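PDB 3B30: trichothecene 3-O-acetyltransferase from Gibberella zeae, which catalyses transfer of an acetyl group from acetyl coenzyme A to the 3-hydroxyl of trichothecene mycotoxins. Local coordinates for the Ethyl Coenzyme A site. Sequence-based numbering; all coordinates share one arbitrary frame.

The Ethyl Coenzyme A site. Residues 162, 245, 258, 260-262, 291-294, 310, 335, 338, 378-380, 382. With ETB (Ethyl Coenzyme A), chain B.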
loop_
_atom_site.group_PDB
_atom_site.type_symbol
_atom_site.label_atom_id
_atom_site.label_comp_id
_atom_site.label_asym_id
_atom_site.label_seq_id
_atom_site.Cartn_x
_atom_site.Cartn_y
_atom_site.Cartn_z
ATOM N N VAL A 162 -5.493 -3.461 2.315
ATOM C CA VAL A 162 -6.277 -4.638 2.751
ATOM C C VAL A 162 -7.756 -4.426 2.357
ATOM O O VAL A 162 -8.410 -5.352 1.821
ATOM C CB VAL A 162 -6.096 -4.929 4.260
ATOM C CG1 VAL A 162 -7.192 -5.928 4.788
ATOM C CG2 VAL A 162 -4.653 -5.499 4.487
ATOM N N LYS A 245 15.037 -15.603 6.836
ATOM C CA LYS A 245 14.309 -15.927 8.064
ATOM C C LYS A 245 15.157 -16.803 8.994
ATOM O O LYS A 245 15.176 -16.597 10.205
ATOM C CB LYS A 245 12.959 -16.586 7.801
ATOM C CG LYS A 245 12.116 -16.740 9.087
ATOM C CD LYS A 245 10.865 -17.525 8.819
ATOM C CE LYS A 245 9.969 -17.608 10.048
ATOM N NZ LYS A 245 8.745 -18.468 9.819
ATOM N N PHE A 258 9.856 -15.667 18.335
ATOM C CA PHE A 258 9.915 -15.979 16.919
ATOM C C PHE A 258 9.759 -14.684 16.146
ATOM O O PHE A 258 9.262 -13.681 16.681
ATOM C CB PHE A 258 8.810 -16.984 16.490
ATOM C CG PHE A 258 7.424 -16.438 16.620
ATOM C CD1 PHE A 258 6.876 -15.638 15.615
ATOM C CD2 PHE A 258 6.682 -16.665 17.786
ATOM C CE1 PHE A 258 5.593 -15.083 15.756
ATOM C CE2 PHE A 258 5.410 -16.143 17.929
ATOM C CZ PHE A 258 4.862 -15.339 16.910
ATOM N N SER A 260 8.808 -13.411 11.811
ATOM C CA SER A 260 8.226 -13.877 10.550
ATOM C C SER A 260 9.150 -13.658 9.371
ATOM O O SER A 260 10.155 -12.951 9.457
ATOM C CB SER A 260 6.923 -13.127 10.275
ATOM O OG SER A 260 7.184 -11.749 9.971
ATOM N N THR A 261 8.796 -14.285 8.260
ATOM C CA THR A 261 9.423 -14.024 6.980
ATOM C C THR A 261 9.420 -12.532 6.643
ATOM O O THR A 261 10.440 -11.975 6.242
ATOM C CB THR A 261 8.691 -14.844 5.874
ATOM O OG1 THR A 261 8.784 -16.226 6.226
ATOM C CG2 THR A 261 9.362 -14.662 4.524
ATOM N N ASP A 262 8.259 -11.908 6.800
ATOM C CA ASP A 262 8.106 -10.482 6.548
ATOM C C ASP A 262 9.013 -9.641 7.486
ATOM O O ASP A 262 9.670 -8.693 7.044
ATOM C CB ASP A 262 6.617 -10.121 6.697
ATOM C CG ASP A 262 6.268 -8.764 6.108
ATOM O OD1 ASP A 262 6.752 -7.733 6.622
ATOM O OD2 ASP A 262 5.470 -8.743 5.149
ATOM N N ARG A 291 6.787 1.149 10.066
ATOM C CA ARG A 291 6.238 -0.035 9.417
ATOM C C ARG A 291 4.694 -0.024 9.414
ATOM O O ARG A 291 4.076 0.076 10.473
ATOM C CB ARG A 291 6.737 -1.267 10.144
ATOM C CG ARG A 291 6.472 -2.556 9.373
ATOM C CD ARG A 291 6.665 -3.755 10.318
ATOM N NE ARG A 291 6.756 -5.034 9.608
ATOM C CZ ARG A 291 6.993 -6.203 10.201
ATOM N NH1 ARG A 291 7.155 -6.241 11.503
ATOM N NH2 ARG A 291 7.087 -7.318 9.486
ATOM N N ALA A 292 4.091 -0.155 8.231
ATOM C CA ALA A 292 2.631 -0.204 8.121
ATOM C C ALA A 292 2.101 -1.522 8.679
ATOM O O ALA A 292 2.660 -2.622 8.423
ATOM C CB ALA A 292 2.157 -0.014 6.692
ATOM N N VAL A 293 1.048 -1.398 9.470
ATOM C CA VAL A 293 0.394 -2.542 10.088
ATOM C C VAL A 293 -1.126 -2.451 9.862
ATOM O O VAL A 293 -1.740 -1.419 10.137
ATOM C CB VAL A 293 0.711 -2.631 11.610
ATOM C CG1 VAL A 293 0.110 -3.895 12.214
ATOM C CG2 VAL A 293 2.223 -2.708 11.823
ATOM N N ASP A 294 -1.712 -3.540 9.367
ATOM C CA ASP A 294 -3.175 -3.714 9.354
ATOM C C ASP A 294 -3.676 -3.819 10.789
ATOM O O ASP A 294 -3.238 -4.692 11.535
ATOM C CB ASP A 294 -3.512 -5.011 8.572
ATOM C CG ASP A 294 -5.017 -5.295 8.486
ATOM O OD1 ASP A 294 -5.838 -4.433 8.872
ATOM O OD2 ASP A 294 -5.362 -6.391 7.991
ATOM N N GLN A 310 -5.556 1.030 9.705
ATOM C CA GLN A 310 -4.122 0.784 9.572
ATOM C C GLN A 310 -3.426 1.693 10.577
ATOM O O GLN A 310 -3.975 2.722 10.994
ATOM C CB GLN A 310 -3.675 1.184 8.155
ATOM C CG GLN A 310 -2.286 0.731 7.751
ATOM C CD GLN A 310 -1.595 1.755 6.898
ATOM O OE1 GLN A 310 -0.472 2.159 7.191
ATOM N NE2 GLN A 310 -2.279 2.211 5.841
ATOM N N ARG A 335 9.290 -7.087 15.486
ATOM C CA ARG A 335 8.302 -8.007 16.068
ATOM C C ARG A 335 7.851 -7.535 17.465
ATOM O O ARG A 335 6.684 -7.727 17.841
ATOM C CB ARG A 335 8.916 -9.432 16.132
ATOM C CG ARG A 335 8.079 -10.521 16.825
ATOM C CD ARG A 335 6.642 -10.669 16.237
ATOM N NE ARG A 335 6.612 -10.718 14.773
ATOM C CZ ARG A 335 5.519 -10.993 14.050
ATOM N NH1 ARG A 335 5.565 -10.969 12.725
ATOM N NH2 ARG A 335 4.371 -11.264 14.650
ATOM N N LEU A 338 4.448 -5.621 17.724
ATOM C CA LEU A 338 3.271 -6.226 17.104
ATOM C C LEU A 338 2.320 -6.915 18.088
ATOM O O LEU A 338 1.445 -7.663 17.667
ATOM C CB LEU A 338 3.684 -7.197 15.974
ATOM C CG LEU A 338 4.313 -6.580 14.734
ATOM C CD1 LEU A 338 4.705 -7.629 13.723
ATOM C CD2 LEU A 338 3.371 -5.563 14.082
ATOM N N SER A 378 5.620 -0.247 3.619
ATOM C CA SER A 378 4.261 -0.798 3.623
ATOM C C SER A 378 4.218 -2.150 2.897
ATOM O O SER A 378 4.379 -2.235 1.670
ATOM C CB SER A 378 3.245 0.187 3.015
ATOM O OG SER A 378 1.922 -0.315 3.184
ATOM N N SER A 379 4.022 -3.224 3.669
ATOM C CA SER A 379 3.962 -4.573 3.104
ATOM C C SER A 379 2.566 -4.905 2.590
ATOM O O SER A 379 1.587 -4.882 3.355
ATOM C CB SER A 379 4.351 -5.609 4.164
ATOM O OG SER A 379 4.168 -6.924 3.684
ATOM N N TRP A 380 2.465 -5.247 1.312
ATOM C CA TRP A 380 1.180 -5.761 0.787
ATOM C C TRP A 380 1.249 -7.275 0.627
ATOM O O TRP A 380 0.400 -7.887 -0.041
ATOM C CB TRP A 380 0.868 -5.096 -0.565
ATOM C CG TRP A 380 0.740 -3.576 -0.494
ATOM C CD1 TRP A 380 0.578 -2.819 0.633
ATOM C CD2 TRP A 380 0.733 -2.661 -1.594
ATOM N NE1 TRP A 380 0.485 -1.490 0.301
ATOM C CE2 TRP A 380 0.566 -1.363 -1.058
ATOM C CE3 TRP A 380 0.873 -2.810 -2.982
ATOM C CZ2 TRP A 380 0.527 -0.215 -1.858
ATOM C CZ3 TRP A 380 0.825 -1.662 -3.786
ATOM C CH2 TRP A 380 0.655 -0.391 -3.223
ATOM N N LYS A 382 0.631 -9.963 2.242
ATOM C CA LYS A 382 -0.482 -10.865 2.666
ATOM C C LYS A 382 -1.811 -10.705 1.904
ATOM O O LYS A 382 -2.764 -11.459 2.154
ATOM C CB LYS A 382 -0.773 -10.695 4.163
ATOM C CG LYS A 382 -1.449 -9.347 4.517
ATOM C CD LYS A 382 -1.617 -9.218 6.028
ATOM C CE LYS A 382 -2.443 -8.008 6.403
ATOM N NZ LYS A 382 -3.559 -8.389 7.294
HETATM N N1A ETB B . 5.966 -19.981 16.317
HETATM C C2A ETB B . 6.671 -19.591 15.240
HETATM N N3A ETB B . 6.173 -18.731 14.344
HETATM C C4A ETB B . 4.975 -18.209 14.512
HETATM C C5A ETB B . 4.228 -18.589 15.583
HETATM C C6A ETB B . 4.726 -19.509 16.509
HETATM N N6A ETB B . 3.997 -20.002 17.482
HETATM N N7A ETB B . 3.086 -17.964 15.471
HETATM C C8A ETB B . 3.079 -17.216 14.377
HETATM N N9A ETB B . 4.252 -17.373 13.767
HETATM C C1B ETB B . 4.676 -16.832 12.498
HETATM C C2B ETB B . 3.931 -17.435 11.335
HETATM O O2B ETB B . 4.324 -18.706 11.053
HETATM C C3B ETB B . 4.167 -16.408 10.262
HETATM O O3B ETB B . 5.419 -16.629 9.759
HETATM P P3B ETB B . 5.757 -16.791 8.294
HETATM O O7A ETB B . 5.366 -18.072 8.085
HETATM O O8A ETB B . 4.964 -15.972 7.489
HETATM O O9A ETB B . 7.154 -16.588 8.158
HETATM C C4B ETB B . 4.239 -15.165 11.076
HETATM O O4B ETB B . 4.393 -15.493 12.398
HETATM C C5B ETB B . 2.983 -14.374 10.862
HETATM O O5B ETB B . 2.981 -13.220 11.587
HETATM P P1A ETB B . 2.097 -12.001 11.231
HETATM O O1A ETB B . 2.504 -11.051 12.244
HETATM O O2A ETB B . 0.696 -12.330 11.274
HETATM O O3A ETB B . 2.319 -11.560 9.760
HETATM P P2A ETB B . 3.562 -11.026 9.045
HETATM O O4A ETB B . 3.558 -11.741 7.857
HETATM O O5A ETB B . 4.662 -11.118 9.877
HETATM O O6A ETB B . 3.277 -9.538 8.767
HETATM C CBP ETB B . 2.512 -7.344 9.108
HETATM C CCP ETB B . 3.111 -8.592 9.753
HETATM C CDP ETB B . 2.581 -6.267 10.128
HETATM C CEP ETB B . 3.199 -6.829 7.871
HETATM C CAP ETB B . 1.095 -7.680 8.669
HETATM O OAP ETB B . 0.373 -8.213 9.691
HETATM C C9P ETB B . 0.429 -6.483 8.070
HETATM O O9P ETB B . -0.236 -5.714 8.936
HETATM N N8P ETB B . 0.599 -6.232 6.792
HETATM C C7P ETB B . -0.088 -5.241 6.029
HETATM C C6P ETB B . 0.417 -3.820 6.143
HETATM C C5P ETB B . -0.436 -2.858 5.349
HETATM O O5P ETB B . -1.683 -2.800 5.419
HETATM N N4P ETB B . 0.239 -2.119 4.542
HETATM C C3P ETB B . -0.124 -0.766 4.258
HETATM O O HOH W 1 5.602 -13.267 6.951
HETATM O O HOH W 2 3.362 -10.399 5.407
HETATM O O HOH W 3 1.804 -8.155 4.584
#
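This is the coenzyme A site of the acetyltransferase. It holds Ethyl Coenzyme A (ETB), modelled as a sulfur-free coenzyme A analogue that ends at carbon C3P. The adenine lies at one end and the pantetheine arm runs along strands 286-294 and 375-379.

Stacking holds the adenine. Phe258 lies flat over one face of both purine rings, its plane within 7° of theirs; Phe258 CE1 sits 3.3 Å from ETB N9A.

Charged and polar contacts hold the phosphates. On the 3'-phosphate, ETB O9A accepts from Thr261 OG1 at 2.6 Å, from Thr261 N, and from Lys245 NZ, at the tip of an extended chain, a bond that is also a salt bridge. Thr261 opens helix 261-277, so the helix end may add to the attraction. Arg335, bent at chi2 and chi3, meets the pyrophosphate end-on: Arg335 NH1 and NH2 both reach ETB O1A at 3.1 Å, nearly in the guanidinium plane. Leu338 CD1 covers one face of that group. Ser260 OG bonds ETB O5A at 2.6 Å. Water 1 links Asp262 N to O8A of the 3'-phosphate and O4A of the pyrophosphate; water 2 links Asp262 OD2 to O4A.

Along the arm, Asp294 N donates to the amide oxygen ETB O9P at 2.7 Å. Ala292 CB packs against C3P. Lys382 lays CE alongside N8P, while its NZ goes on to Asp294 OD2.

Bonds within the pocket wall hold Asp262. Arg291 NH2 meets OD1 from above the carboxylate plane, and Ser379 OG bonds the syn lone pair of Asp262 OD2 at 2.7 Å.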